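Local coordinates for protein MRNA TRANSPORT REGULATOR Mtr2 (Candida albicans, PDB 1Q42) that affects mRNA transport from the nucleus to the cytoplasm, adopts an NTF2-like fold and interacts with Mex67, at residues Q27-F32 with T106-H111; P31-F36 with F119-S124; S64-S69 with L89-K94; A125-D130 with Y188-V193; E174-M177 with E181-N184. One frame throughout, in Å; residues are numbered along the deposited sequence.

All five contacts belong to one NTF2-like fold, a curved mixed sheet with helices packed on it. Contacts 1 and 2 share helix 29-40 and lie about 5 Å apart between centres. They join it to the neighbouring antiparallel strands 101-113 and 118-129. Both segments of contact 3 fall between the first and second segments of contacts 1 and 2; it sets helix 87-96 against residues 64-69. Contact 4 joins strands 118-129 and 183-192, and its centre lies about 24 Å from that of contact 5. Contact 5 closes the loop between strands 164-173 and 183-192, and Val176 and Ile182 there touch Phe32. Contacts 1, 2 and 5 thus gather round the first turns of helix 29-40.

Contact 1 of 5, residues Q27-F32 with T106-H111; sequences QQLEPF and TSYDGH
Leu29 and Glu30 at the start of helix 29-40 meet Tyr108 and Gly110 of edge strand 101-113 of the NTF2-like sheet in a mixed polar and apolar contact. Its polar part is one hydrogen bond. Tyr108 OH donates to Glu30 OE1 at 2.9 Å, and OE1 accepts with its anti lone pair, the one turned away from OE2. The two side chains cross at about a right angle, and the carboxylate and ring planes are 72° apart. Glu30 gets there with an extended chain, CG lying anti to the backbone N (chi1 -174°). Its CB also passes 3.5 Å from Tyr108 OH. The apolar part is Leu29. Its CD1 sits 4.0 Å from Tyr108 CD1 and 3.9 Å from Gly110 CA, where the strand has no side chain. Leu29 also touches Val121 on the next strand. Glu30 OE2 forms a salt bridge with Lys34 one helical turn on. The carboxylate therefore has a partner on each oxygen, and the nearby lysine would probably favour its charged form.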
# COMPACT_ATOMS: atom_id res chain seq x y z
N GLN A 27 -10.06 -0.35 17.97
CA GLN A 27 -8.89 -0.07 18.80
C GLN A 27 -7.63 -0.71 18.20
O GLN A 27 -6.50 -0.31 18.50
CB GLN A 27 -9.11 -0.57 20.23
CG GLN A 27 -8.25 0.12 21.29
CD GLN A 27 -8.56 1.60 21.45
OE1 GLN A 27 -9.42 1.98 22.25
NE2 GLN A 27 -7.87 2.44 20.68
N GLN A 28 -7.83 -1.71 17.34
CA GLN A 28 -6.73 -2.35 16.61
C GLN A 28 -6.61 -1.75 15.20
O GLN A 28 -5.68 -2.08 14.46
CB GLN A 28 -6.92 -3.88 16.52
CG GLN A 28 -8.00 -4.51 17.43
CD GLN A 28 -9.36 -4.66 16.75
OE1 GLN A 28 -10.19 -5.45 17.19
NE2 GLN A 28 -9.59 -3.89 15.68
N LEU A 29 -7.53 -0.85 14.86
CA LEU A 29 -7.63 -0.34 13.50
C LEU A 29 -6.48 0.61 13.13
O LEU A 29 -5.89 0.46 12.06
CB LEU A 29 -8.98 0.36 13.28
CG LEU A 29 -9.79 -0.06 12.06
CD1 LEU A 29 -10.89 0.96 11.78
CD2 LEU A 29 -8.91 -0.24 10.84
N GLU A 30 -6.16 1.56 13.99
CA GLU A 30 -5.13 2.55 13.66
C GLU A 30 -3.73 1.94 13.45
O GLU A 30 -3.06 2.28 12.48
CB GLU A 30 -5.07 3.69 14.67
CG GLU A 30 -4.11 4.80 14.28
CD GLU A 30 -4.36 6.11 15.01
OE1 GLU A 30 -5.49 6.32 15.52
OE2 GLU A 30 -3.42 6.94 15.08
N PRO A 31 -3.27 1.06 14.34
CA PRO A 31 -2.00 0.36 14.11
C PRO A 31 -1.99 -0.46 12.82
O PRO A 31 -0.96 -0.47 12.15
CB PRO A 31 -1.85 -0.56 15.34
CG PRO A 31 -2.85 -0.12 16.32
CD PRO A 31 -3.88 0.69 15.63
N PHE A 32 -3.11 -1.12 12.48
CA PHE A 32 -3.19 -1.88 11.23
C PHE A 32 -3.00 -0.99 10.01
O PHE A 32 -2.25 -1.34 9.11
CB PHE A 32 -4.53 -2.62 11.11
CG PHE A 32 -4.88 -3.01 9.69
CD1 PHE A 32 -4.13 -3.98 9.02
CD2 PHE A 32 -5.95 -2.42 9.03
CE1 PHE A 32 -4.44 -4.35 7.71
CE2 PHE A 32 -6.26 -2.79 7.72
CZ PHE A 32 -5.50 -3.75 7.07
N THR A 106 -4.42 10.59 8.08
CA THR A 106 -5.06 11.77 8.67
C THR A 106 -6.47 11.58 9.25
O THR A 106 -6.86 12.35 10.13
CB THR A 106 -5.04 12.97 7.71
OG1 THR A 106 -5.61 12.59 6.44
CG2 THR A 106 -3.58 13.41 7.44
N SER A 107 -7.22 10.59 8.78
CA SER A 107 -8.53 10.26 9.34
C SER A 107 -8.93 8.86 8.89
O SER A 107 -8.48 8.38 7.85
CB SER A 107 -9.61 11.26 8.90
OG SER A 107 -9.73 11.30 7.48
N TYR A 108 -9.77 8.21 9.67
CA TYR A 108 -10.32 6.93 9.26
C TYR A 108 -11.63 6.64 9.99
O TYR A 108 -11.97 7.25 11.00
CB TYR A 108 -9.31 5.81 9.55
CG TYR A 108 -9.00 5.65 11.02
CD1 TYR A 108 -9.69 4.73 11.81
CD2 TYR A 108 -8.01 6.43 11.64
CE1 TYR A 108 -9.40 4.59 13.16
CE2 TYR A 108 -7.72 6.29 12.99
CZ TYR A 108 -8.42 5.37 13.75
OH TYR A 108 -8.15 5.22 15.09
N ASP A 109 -12.36 5.69 9.44
CA ASP A 109 -13.53 5.14 10.11
C ASP A 109 -13.74 3.72 9.60
O ASP A 109 -13.47 3.41 8.45
CB ASP A 109 -14.76 6.01 9.87
CG ASP A 109 -15.11 6.14 8.41
OD1 ASP A 109 -15.88 5.28 7.93
OD2 ASP A 109 -14.68 7.05 7.66
N GLY A 110 -14.18 2.84 10.48
CA GLY A 110 -14.40 1.47 10.07
C GLY A 110 -15.63 0.91 10.74
O GLY A 110 -16.04 1.41 11.79
N HIS A 111 -16.21 -0.11 10.11
CA HIS A 111 -17.41 -0.79 10.61
C HIS A 111 -17.33 -2.25 10.22
O HIS A 111 -17.00 -2.56 9.08
CB HIS A 111 -18.66 -0.25 9.94
CG HIS A 111 -19.07 1.11 10.39
ND1 HIS A 111 -19.69 1.34 11.59
CD2 HIS A 111 -18.95 2.32 9.79
CE1 HIS A 111 -19.95 2.63 11.72
NE2 HIS A 111 -19.51 3.25 10.64

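Contact 2 of 5, residues P31-F36 with F119-S124; sequences PFLKRF and FVVHFS
Leu33 meets Phe123 and Val121 in a buried apolar contact. Leu33 CD2 is 3.6 Å from Phe123 CD2 and 3.8 Å from Phe123 CE2, approaching the ring obliquely. The other branch, CD1, lies 4.0 Å from Phe123 CB and 4.1 Å from Val121 CG1. Leu33 and Val121 reach toward each other tip to tip, while Leu33 and Phe123 overlap flank to flank, pointing opposite ways. One helical turn later, Phe36 adds a ring contact. Its CE2 is 4.0 Å from Phe123 CZ, and each of these atoms lies at the edge of the other ring, near its plane. The rings therefore meet by their rims and neither face is used in this pair.

Torsions set these positions. Phe123 CG stands between its backbone N and carbonyl carbon (chi1 74°), and the ring projects to the helix. Phe36 CG lies anti to its backbone N (chi1 171°), which sends that ring to the sheet. Phe123 also touches Leu105, Tyr108 and Val168, so strands on both sides hold it. Phe36 rests on Ile183 and Met186 as well.

The helix segment 31-36 crosses strand segment 119-124 at -62°, with axes 11.2 Å apart. Strand 118-129 runs between strands 101-113 and 164-173, and helix 29-40 covers this part of the NTF2-like sheet.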
# COMPACT_ATOMS: atom_id res chain seq x y z
N PRO A 31 -3.27 1.06 14.34
CA PRO A 31 -2.00 0.36 14.11
C PRO A 31 -1.99 -0.46 12.82
O PRO A 31 -0.96 -0.47 12.15
CB PRO A 31 -1.85 -0.56 15.34
CG PRO A 31 -2.85 -0.12 16.32
CD PRO A 31 -3.88 0.69 15.63
N PHE A 32 -3.11 -1.12 12.48
CA PHE A 32 -3.19 -1.88 11.23
C PHE A 32 -3.00 -0.99 10.01
O PHE A 32 -2.25 -1.34 9.11
CB PHE A 32 -4.53 -2.62 11.11
CG PHE A 32 -4.88 -3.01 9.69
CD1 PHE A 32 -4.13 -3.98 9.02
CD2 PHE A 32 -5.95 -2.42 9.03
CE1 PHE A 32 -4.44 -4.35 7.71
CE2 PHE A 32 -6.26 -2.79 7.72
CZ PHE A 32 -5.50 -3.75 7.07
N LEU A 33 -3.67 0.16 10.00
CA LEU A 33 -3.55 1.09 8.87
C LEU A 33 -2.14 1.63 8.73
O LEU A 33 -1.63 1.78 7.62
CB LEU A 33 -4.55 2.25 8.99
CG LEU A 33 -6.02 1.87 8.90
CD1 LEU A 33 -6.91 3.10 9.07
CD2 LEU A 33 -6.36 1.15 7.58
N LYS A 34 -1.51 1.93 9.86
CA LYS A 34 -0.14 2.44 9.84
C LYS A 34 0.83 1.39 9.31
O LYS A 34 1.74 1.72 8.55
CB LYS A 34 0.25 2.97 11.22
CG LYS A 34 -0.47 4.26 11.53
CD LYS A 34 -0.22 4.77 12.93
CE LYS A 34 -0.48 6.27 12.99
NZ LYS A 34 -0.62 6.76 14.38
N ARG A 35 0.62 0.13 9.66
CA ARG A 35 1.43 -0.96 9.15
C ARG A 35 1.25 -1.15 7.63
O ARG A 35 2.21 -1.35 6.90
CB ARG A 35 1.08 -2.27 9.85
CG ARG A 35 1.76 -2.45 11.18
CD ARG A 35 1.62 -3.86 11.72
NE ARG A 35 0.28 -4.11 12.25
CZ ARG A 35 -0.62 -4.94 11.74
NH1 ARG A 35 -0.38 -5.65 10.64
NH2 ARG A 35 -1.80 -5.06 12.35
N PHE A 36 0.00 -1.07 7.18
CA PHE A 36 -0.31 -1.14 5.75
C PHE A 36 0.41 -0.03 4.97
O PHE A 36 1.11 -0.28 4.00
CB PHE A 36 -1.82 -1.07 5.55
CG PHE A 36 -2.23 -0.91 4.13
CD1 PHE A 36 -2.10 -1.97 3.24
CD2 PHE A 36 -2.70 0.30 3.68
CE1 PHE A 36 -2.46 -1.81 1.92
CE2 PHE A 36 -3.07 0.46 2.35
CZ PHE A 36 -2.95 -0.59 1.48
N PHE A 119 -14.59 -6.31 7.93
CA PHE A 119 -14.97 -4.92 8.09
C PHE A 119 -14.56 -4.08 6.88
O PHE A 119 -13.63 -4.42 6.15
CB PHE A 119 -14.47 -4.33 9.41
CG PHE A 119 -13.00 -4.34 9.57
CD1 PHE A 119 -12.25 -3.23 9.28
CD2 PHE A 119 -12.35 -5.47 10.04
CE1 PHE A 119 -10.86 -3.24 9.43
CE2 PHE A 119 -10.97 -5.49 10.18
CZ PHE A 119 -10.24 -4.37 9.88
N VAL A 120 -15.33 -3.02 6.67
CA VAL A 120 -15.01 -1.98 5.69
C VAL A 120 -14.32 -0.83 6.42
O VAL A 120 -14.81 -0.35 7.43
CB VAL A 120 -16.27 -1.40 5.07
CG1 VAL A 120 -15.94 -0.15 4.23
CG2 VAL A 120 -16.96 -2.42 4.25
N VAL A 121 -13.21 -0.35 5.87
CA VAL A 121 -12.52 0.81 6.44
C VAL A 121 -12.29 1.83 5.35
O VAL A 121 -11.76 1.50 4.29
CB VAL A 121 -11.12 0.43 6.96
CG1 VAL A 121 -10.44 1.66 7.60
CG2 VAL A 121 -11.20 -0.66 7.92
N HIS A 122 -12.66 3.08 5.62
CA HIS A 122 -12.31 4.19 4.76
C HIS A 122 -11.27 5.03 5.47
O HIS A 122 -11.42 5.34 6.65
CB HIS A 122 -13.55 5.04 4.46
CG HIS A 122 -13.23 6.35 3.84
ND1 HIS A 122 -13.03 7.50 4.58
CD2 HIS A 122 -13.03 6.70 2.54
CE1 HIS A 122 -12.73 8.50 3.76
NE2 HIS A 122 -12.75 8.04 2.52
N PHE A 123 -10.20 5.40 4.78
CA PHE A 123 -9.25 6.32 5.37
C PHE A 123 -8.75 7.32 4.35
O PHE A 123 -8.85 7.11 3.15
CB PHE A 123 -8.11 5.59 6.11
CG PHE A 123 -7.06 4.93 5.23
CD1 PHE A 123 -5.98 5.66 4.74
CD2 PHE A 123 -7.10 3.56 4.98
CE1 PHE A 123 -4.99 5.04 3.99
CE2 PHE A 123 -6.10 2.94 4.21
CZ PHE A 123 -5.05 3.69 3.73
N SER A 124 -8.29 8.45 4.88
CA SER A 124 -7.70 9.51 4.08
C SER A 124 -6.27 9.71 4.59
O SER A 124 -5.99 9.45 5.75
CB SER A 124 -8.52 10.79 4.25
OG SER A 124 -9.86 10.56 3.81

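Contact 3 of 5, residues S64-S69 with L89-K94; sequences SNLKRS and LQFQKK
Leu66 and Phe91 cross at about a right angle, and Leu66 CD1 comes within 3.7 Å of Phe91 CD2. The leucine has CG anti to its carbonyl carbon (chi1 -70°), which, with chi2 extended, carries CD1 toward the helix. Phe91 has CG anti to its backbone N (chi1 171°), which turns the ring toward residues 64-69. The methyl approaches the ring obliquely. Ile72 and Met186 touch both side chains, and so extend this apolar patch. Here helix 87-96 of the NTF2-like fold packs against the short strand 66-67, just before the chain turns a corner at Arg68 and Ser69. Arg68 bends at chi2 and chi3, so its guanidinium lies alongside Leu89, with NH1 4.1 Å from Leu89 CB. The strongest partner of this group is Asp86, in a salt bridge with NH1; the same carboxylate oxygen, OD2, accepts a hydrogen bond from Leu89 N. A water accepts from Arg68 NH2 at 2.7 Å and donates to Gln92 OE1 at 2.6 Å. Gln92 NE2 in turn donates to Leu62 O.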
# COMPACT_ATOMS: atom_id res chain seq x y z
N SER A 64 1.93 -6.03 1.66
CA SER A 64 1.97 -7.47 1.93
C SER A 64 0.69 -8.02 2.56
O SER A 64 0.44 -9.24 2.49
CB SER A 64 3.16 -7.82 2.82
OG SER A 64 3.06 -7.14 4.05
N ASN A 65 -0.11 -7.15 3.18
CA ASN A 65 -1.37 -7.62 3.78
C ASN A 65 -2.48 -7.91 2.76
O ASN A 65 -3.55 -8.41 3.13
CB ASN A 65 -1.87 -6.63 4.83
CG ASN A 65 -0.93 -6.53 6.03
OD1 ASN A 65 -0.38 -5.46 6.29
ND2 ASN A 65 -0.75 -7.63 6.76
N LEU A 66 -2.24 -7.59 1.49
CA LEU A 66 -3.19 -7.93 0.44
C LEU A 66 -3.28 -9.43 0.27
O LEU A 66 -2.28 -10.13 0.36
CB LEU A 66 -2.76 -7.30 -0.88
CG LEU A 66 -2.86 -5.79 -0.99
CD1 LEU A 66 -2.05 -5.31 -2.20
CD2 LEU A 66 -4.32 -5.35 -1.11
N LYS A 67 -4.49 -9.92 0.02
CA LYS A 67 -4.69 -11.29 -0.40
C LYS A 67 -4.27 -11.45 -1.86
O LYS A 67 -4.42 -10.53 -2.67
CB LYS A 67 -6.16 -11.71 -0.23
CG LYS A 67 -6.56 -11.87 1.22
CD LYS A 67 -7.93 -12.51 1.36
CE LYS A 67 -8.37 -12.53 2.81
NZ LYS A 67 -9.57 -13.37 3.04
N ARG A 68 -3.74 -12.62 -2.21
CA ARG A 68 -3.37 -12.93 -3.57
C ARG A 68 -4.50 -12.62 -4.57
O ARG A 68 -4.25 -12.04 -5.63
CB ARG A 68 -2.91 -14.40 -3.68
CG ARG A 68 -1.98 -14.67 -4.82
CD ARG A 68 -0.61 -15.27 -4.48
NE ARG A 68 0.25 -14.40 -3.65
CZ ARG A 68 0.94 -13.31 -4.07
NH1 ARG A 68 0.89 -12.88 -5.33
NH2 ARG A 68 1.69 -12.65 -3.20
N SER A 69 -5.74 -12.93 -4.18
CA SER A 69 -6.91 -12.74 -5.05
C SER A 69 -7.79 -11.54 -4.65
O SER A 69 -9.00 -11.52 -4.91
CB SER A 69 -7.76 -14.00 -5.04
OG SER A 69 -8.41 -14.18 -3.79
N LEU A 89 0.12 -9.39 -7.26
CA LEU A 89 1.41 -9.31 -7.95
C LEU A 89 1.44 -8.15 -8.92
O LEU A 89 2.41 -7.40 -8.96
CB LEU A 89 1.71 -10.62 -8.68
CG LEU A 89 3.00 -10.71 -9.50
CD1 LEU A 89 4.21 -10.23 -8.69
CD2 LEU A 89 3.21 -12.14 -9.99
N GLN A 90 0.39 -8.00 -9.71
CA GLN A 90 0.31 -6.86 -10.62
C GLN A 90 0.38 -5.53 -9.87
O GLN A 90 1.04 -4.60 -10.34
CB GLN A 90 -0.96 -6.92 -11.45
CG GLN A 90 -0.91 -7.95 -12.54
CD GLN A 90 -2.15 -7.91 -13.37
OE1 GLN A 90 -2.45 -6.90 -14.00
NE2 GLN A 90 -2.89 -8.99 -13.34
N PHE A 91 -0.30 -5.43 -8.73
CA PHE A 91 -0.22 -4.20 -7.92
C PHE A 91 1.20 -3.95 -7.45
O PHE A 91 1.69 -2.80 -7.51
CB PHE A 91 -1.15 -4.22 -6.70
CG PHE A 91 -0.90 -3.08 -5.78
CD1 PHE A 91 -1.41 -1.83 -6.07
CD2 PHE A 91 -0.12 -3.23 -4.65
CE1 PHE A 91 -1.15 -0.74 -5.26
CE2 PHE A 91 0.16 -2.14 -3.84
CZ PHE A 91 -0.37 -0.91 -4.15
N GLN A 92 1.87 -4.99 -6.99
CA GLN A 92 3.23 -4.82 -6.47
C GLN A 92 4.16 -4.35 -7.57
O GLN A 92 5.02 -3.48 -7.34
CB GLN A 92 3.75 -6.11 -5.85
CG GLN A 92 3.20 -6.37 -4.46
CD GLN A 92 3.44 -7.77 -3.93
OE1 GLN A 92 3.75 -8.70 -4.68
NE2 GLN A 92 3.31 -7.93 -2.61
N LYS A 93 3.97 -4.87 -8.77
CA LYS A 93 4.81 -4.47 -9.91
C LYS A 93 4.55 -3.01 -10.32
O LYS A 93 5.46 -2.29 -10.75
CB LYS A 93 4.56 -5.40 -11.10
CG LYS A 93 5.16 -6.77 -10.94
CD LYS A 93 4.90 -7.62 -12.19
CE LYS A 93 6.09 -7.69 -13.11
NZ LYS A 93 6.02 -8.89 -14.01
N LYS A 94 3.30 -2.57 -10.16
CA LYS A 94 2.91 -1.20 -10.47
C LYS A 94 3.48 -0.26 -9.44
O LYS A 94 4.02 0.79 -9.78
CB LYS A 94 1.38 -1.05 -10.47
CG LYS A 94 0.73 -1.44 -11.78
CD LYS A 94 -0.80 -1.47 -11.64
CE LYS A 94 -1.48 -0.78 -12.81
NZ LYS A 94 -1.42 -1.61 -14.04
O HOH W 1 3.45 -11.30 -4.71

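Contact 4 of 5, residues A125-D130 with Y188-V193; sequences AKVRFD and YRFTYV
Phe129 and Phe190 point at each other and meet at their CZ atoms, 4.0 Å apart. Each CZ lies obliquely to the other ring. Val127 crosses Phe190 at about a right angle, and its CG1 sits 4.1 Å from Phe190 CE1. The same methyl lies 4.2 Å from Tyr188 OH, where the two side chains cross at a slant. Val127 CG1 thus touches both aromatic side chains. It is put there by a chi1 of 67°, with CG1 between the backbone N and the carbonyl carbon.

In the NTF2-like sheet, strands 118-129 and 183-192 are not neighbours: strand 164-173 runs between them. The sheet is strongly bent and twisted here. The short segments 125-129 and 188-190 cross at -72°, with axes 9.8 Å apart, and their side chains can meet across the intervening strand. Phe164 of that strand touches both phenylalanines, edge-to-face with Phe129 and with planes at about 50° to Phe190.

Tyr188 CG is anti to its backbone N, which brings the hydroxyl up to Val127. That hydroxyl is hydrogen-bonded to His103 NE2, and the ring packs edge-to-face with Trp95.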
# COMPACT_ATOMS: atom_id res chain seq x y z
N ALA A 125 -5.37 10.09 3.70
CA ALA A 125 -3.98 10.38 4.05
C ALA A 125 -3.47 11.46 3.11
O ALA A 125 -4.14 11.81 2.12
CB ALA A 125 -3.11 9.13 3.93
N LYS A 126 -2.31 12.00 3.45
CA LYS A 126 -1.49 12.72 2.48
C LYS A 126 -0.24 11.90 2.19
O LYS A 126 0.24 11.18 3.04
CB LYS A 126 -1.12 14.12 2.91
CG LYS A 126 -0.58 14.31 4.29
CD LYS A 126 -0.75 15.78 4.71
CE LYS A 126 -0.16 16.00 6.09
NZ LYS A 126 0.06 17.44 6.39
N VAL A 127 0.22 11.98 0.95
CA VAL A 127 1.40 11.24 0.53
C VAL A 127 2.28 12.14 -0.31
O VAL A 127 1.79 12.94 -1.09
CB VAL A 127 1.03 9.92 -0.23
CG1 VAL A 127 0.35 10.19 -1.56
CG2 VAL A 127 2.26 9.06 -0.48
N ARG A 128 3.59 12.00 -0.14
CA ARG A 128 4.53 12.64 -1.02
C ARG A 128 5.59 11.66 -1.49
O ARG A 128 5.72 10.55 -0.94
CB ARG A 128 5.17 13.86 -0.37
CG ARG A 128 5.75 13.66 0.99
CD ARG A 128 6.00 15.00 1.66
NE ARG A 128 6.65 14.86 2.95
CZ ARG A 128 6.92 15.89 3.75
NH1 ARG A 128 6.58 17.13 3.42
NH2 ARG A 128 7.51 15.66 4.92
N PHE A 129 6.32 12.07 -2.52
CA PHE A 129 7.25 11.17 -3.21
C PHE A 129 8.62 11.79 -3.39
O PHE A 129 8.77 13.01 -3.50
CB PHE A 129 6.70 10.78 -4.59
CG PHE A 129 5.41 10.05 -4.54
CD1 PHE A 129 5.38 8.66 -4.51
CD2 PHE A 129 4.20 10.75 -4.56
CE1 PHE A 129 4.18 7.99 -4.47
CE2 PHE A 129 3.00 10.08 -4.51
CZ PHE A 129 2.99 8.69 -4.48
N ASP A 130 9.61 10.91 -3.42
CA ASP A 130 11.01 11.25 -3.62
C ASP A 130 11.22 11.88 -5.00
O ASP A 130 10.87 11.29 -6.01
CB ASP A 130 11.84 9.97 -3.48
CG ASP A 130 13.33 10.20 -3.45
OD1 ASP A 130 13.78 11.34 -3.21
OD2 ASP A 130 14.14 9.26 -3.64
N TYR A 188 -7.57 2.38 -4.02
CA TYR A 188 -6.61 3.44 -3.73
C TYR A 188 -6.76 4.52 -4.80
O TYR A 188 -6.70 4.22 -5.99
CB TYR A 188 -5.20 2.84 -3.76
CG TYR A 188 -4.07 3.77 -3.36
CD1 TYR A 188 -3.49 3.70 -2.10
CD2 TYR A 188 -3.54 4.68 -4.26
CE1 TYR A 188 -2.45 4.54 -1.74
CE2 TYR A 188 -2.51 5.53 -3.91
CZ TYR A 188 -1.96 5.45 -2.64
OH TYR A 188 -0.93 6.30 -2.28
N ARG A 189 -6.97 5.77 -4.38
CA ARG A 189 -7.31 6.84 -5.31
C ARG A 189 -6.63 8.15 -4.90
O ARG A 189 -6.76 8.55 -3.78
CB ARG A 189 -8.83 7.04 -5.30
CG ARG A 189 -9.40 7.88 -6.38
CD ARG A 189 -10.91 7.83 -6.42
NE ARG A 189 -11.37 6.74 -7.28
CZ ARG A 189 -12.21 5.76 -6.93
NH1 ARG A 189 -12.78 5.68 -5.71
NH2 ARG A 189 -12.50 4.83 -7.83
N PHE A 190 -5.92 8.82 -5.80
CA PHE A 190 -5.49 10.19 -5.54
C PHE A 190 -6.72 11.09 -5.61
O PHE A 190 -7.48 11.06 -6.60
CB PHE A 190 -4.43 10.68 -6.55
CG PHE A 190 -3.09 9.99 -6.44
CD1 PHE A 190 -2.53 9.68 -5.22
CD2 PHE A 190 -2.35 9.73 -7.59
CE1 PHE A 190 -1.31 9.04 -5.13
CE2 PHE A 190 -1.10 9.12 -7.51
CZ PHE A 190 -0.59 8.77 -6.28
N THR A 191 -6.93 11.88 -4.56
CA THR A 191 -8.00 12.89 -4.53
C THR A 191 -7.48 14.30 -4.78
O THR A 191 -8.28 15.22 -5.03
CB THR A 191 -8.69 12.85 -3.19
OG1 THR A 191 -7.71 13.02 -2.14
CG2 THR A 191 -9.32 11.50 -2.94
N TYR A 192 -6.16 14.47 -4.69
CA TYR A 192 -5.49 15.69 -5.15
C TYR A 192 -4.11 15.35 -5.69
O TYR A 192 -3.33 14.67 -5.03
CB TYR A 192 -5.35 16.72 -4.02
CG TYR A 192 -4.53 17.90 -4.45
CD1 TYR A 192 -5.09 18.91 -5.22
CD2 TYR A 192 -3.18 17.99 -4.14
CE1 TYR A 192 -4.33 19.99 -5.66
CE2 TYR A 192 -2.41 19.05 -4.58
CZ TYR A 192 -3.00 20.06 -5.33
OH TYR A 192 -2.26 21.14 -5.77
N VAL A 193 -3.81 15.87 -6.88
CA VAL A 193 -2.52 15.67 -7.51
C VAL A 193 -1.90 17.04 -7.79
O VAL A 193 -2.50 17.86 -8.50
CB VAL A 193 -2.67 14.91 -8.85
CG1 VAL A 193 -1.33 14.81 -9.58
CG2 VAL A 193 -3.25 13.53 -8.59

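Contact 5 of 5, residues E174-M177 with E181-N184; sequences ENVM and EIIN
Ile182 has CG1 between its backbone N and carbonyl carbon (chi1 56°), and its chain then runs out extended (chi2 170°). These torsions lay CD1 against Val176. The contact closes the loop that joins strands 164-173 and 183-192 of the NTF2-like sheet. Asn175 is the centre of an inverse gamma turn in this loop, just before Val176. The side chains of Val176 and Ile182 cross at about a right angle. Ile182 CD1 is 4.0 Å from Val176 CG2 and equally 4.0 Å from Val176 CA, so the methyl touches both side chain and backbone. No hydrogen bond joins the two segments. Each segment has its own polar ties: Val176 O accepts from Arg35 NH2, and the backbone of Ile182 bonds to Asn65 and Asp173. Both apolar side chains also rest on Phe32 of helix 29-40, and Val176 touches Phe119 too. The loop thus packs against both helix 29-40 and strand 118-129. The other methyl of the isoleucine, Ile182 CG2, lies 4.0 Å from Asn175 O.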
# COMPACT_ATOMS: atom_id res chain seq x y z
N GLU A 174 -11.77 -9.83 9.69
CA GLU A 174 -11.93 -9.36 11.08
C GLU A 174 -10.64 -9.27 11.90
O GLU A 174 -10.43 -8.28 12.62
CB GLU A 174 -12.86 -10.32 11.83
CG GLU A 174 -14.32 -9.93 11.82
CD GLU A 174 -15.18 -10.95 12.56
OE1 GLU A 174 -14.69 -12.08 12.79
OE2 GLU A 174 -16.33 -10.61 12.90
N ASN A 175 -9.82 -10.31 11.83
CA ASN A 175 -8.63 -10.40 12.68
C ASN A 175 -7.49 -9.61 12.07
O ASN A 175 -6.67 -10.14 11.31
CB ASN A 175 -8.25 -11.87 12.90
CG ASN A 175 -9.30 -12.61 13.72
OD1 ASN A 175 -9.68 -13.74 13.39
ND2 ASN A 175 -9.78 -11.98 14.78
N VAL A 176 -7.44 -8.33 12.44
CA VAL A 176 -6.61 -7.34 11.77
C VAL A 176 -5.23 -7.18 12.41
O VAL A 176 -4.37 -6.49 11.86
CB VAL A 176 -7.36 -5.97 11.72
CG1 VAL A 176 -7.03 -5.08 12.93
CG2 VAL A 176 -7.07 -5.27 10.42
N MET A 177 -5.01 -7.83 13.55
CA MET A 177 -3.72 -7.83 14.23
C MET A 177 -3.01 -9.16 13.90
O MET A 177 -2.51 -9.86 14.79
CB MET A 177 -3.92 -7.64 15.75
CG MET A 177 -2.90 -6.70 16.43
SD MET A 177 -3.58 -5.07 16.92
CE MET A 177 -3.39 -4.13 15.38
N GLU A 181 -2.18 -12.33 4.97
CA GLU A 181 -3.03 -11.90 3.86
C GLU A 181 -4.50 -11.80 4.31
O GLU A 181 -5.23 -12.79 4.36
CB GLU A 181 -2.85 -12.84 2.66
CG GLU A 181 -1.40 -12.87 2.16
CD GLU A 181 -1.19 -13.71 0.91
OE1 GLU A 181 -0.52 -13.23 -0.04
OE2 GLU A 181 -1.66 -14.86 0.89
N ILE A 182 -4.92 -10.57 4.62
CA ILE A 182 -6.24 -10.29 5.18
C ILE A 182 -7.09 -9.29 4.39
O ILE A 182 -8.30 -9.24 4.58
CB ILE A 182 -6.11 -9.82 6.65
CG1 ILE A 182 -5.19 -8.61 6.77
CG2 ILE A 182 -5.63 -10.98 7.54
CD1 ILE A 182 -5.22 -7.96 8.10
N ILE A 183 -6.48 -8.51 3.51
CA ILE A 183 -7.24 -7.51 2.74
C ILE A 183 -7.89 -8.16 1.52
O ILE A 183 -7.19 -8.68 0.65
CB ILE A 183 -6.34 -6.34 2.32
CG1 ILE A 183 -5.73 -5.65 3.56
CG2 ILE A 183 -7.16 -5.33 1.49
CD1 ILE A 183 -4.65 -4.62 3.28
N ASN A 184 -9.23 -8.16 1.49
CA ASN A 184 -10.03 -8.70 0.39
C ASN A 184 -10.21 -7.77 -0.78
O ASN A 184 -10.37 -8.20 -1.91
CB ASN A 184 -11.43 -9.09 0.89
CG ASN A 184 -11.36 -10.05 2.06
OD1 ASN A 184 -11.60 -9.67 3.22
ND2 ASN A 184 -10.97 -11.28 1.79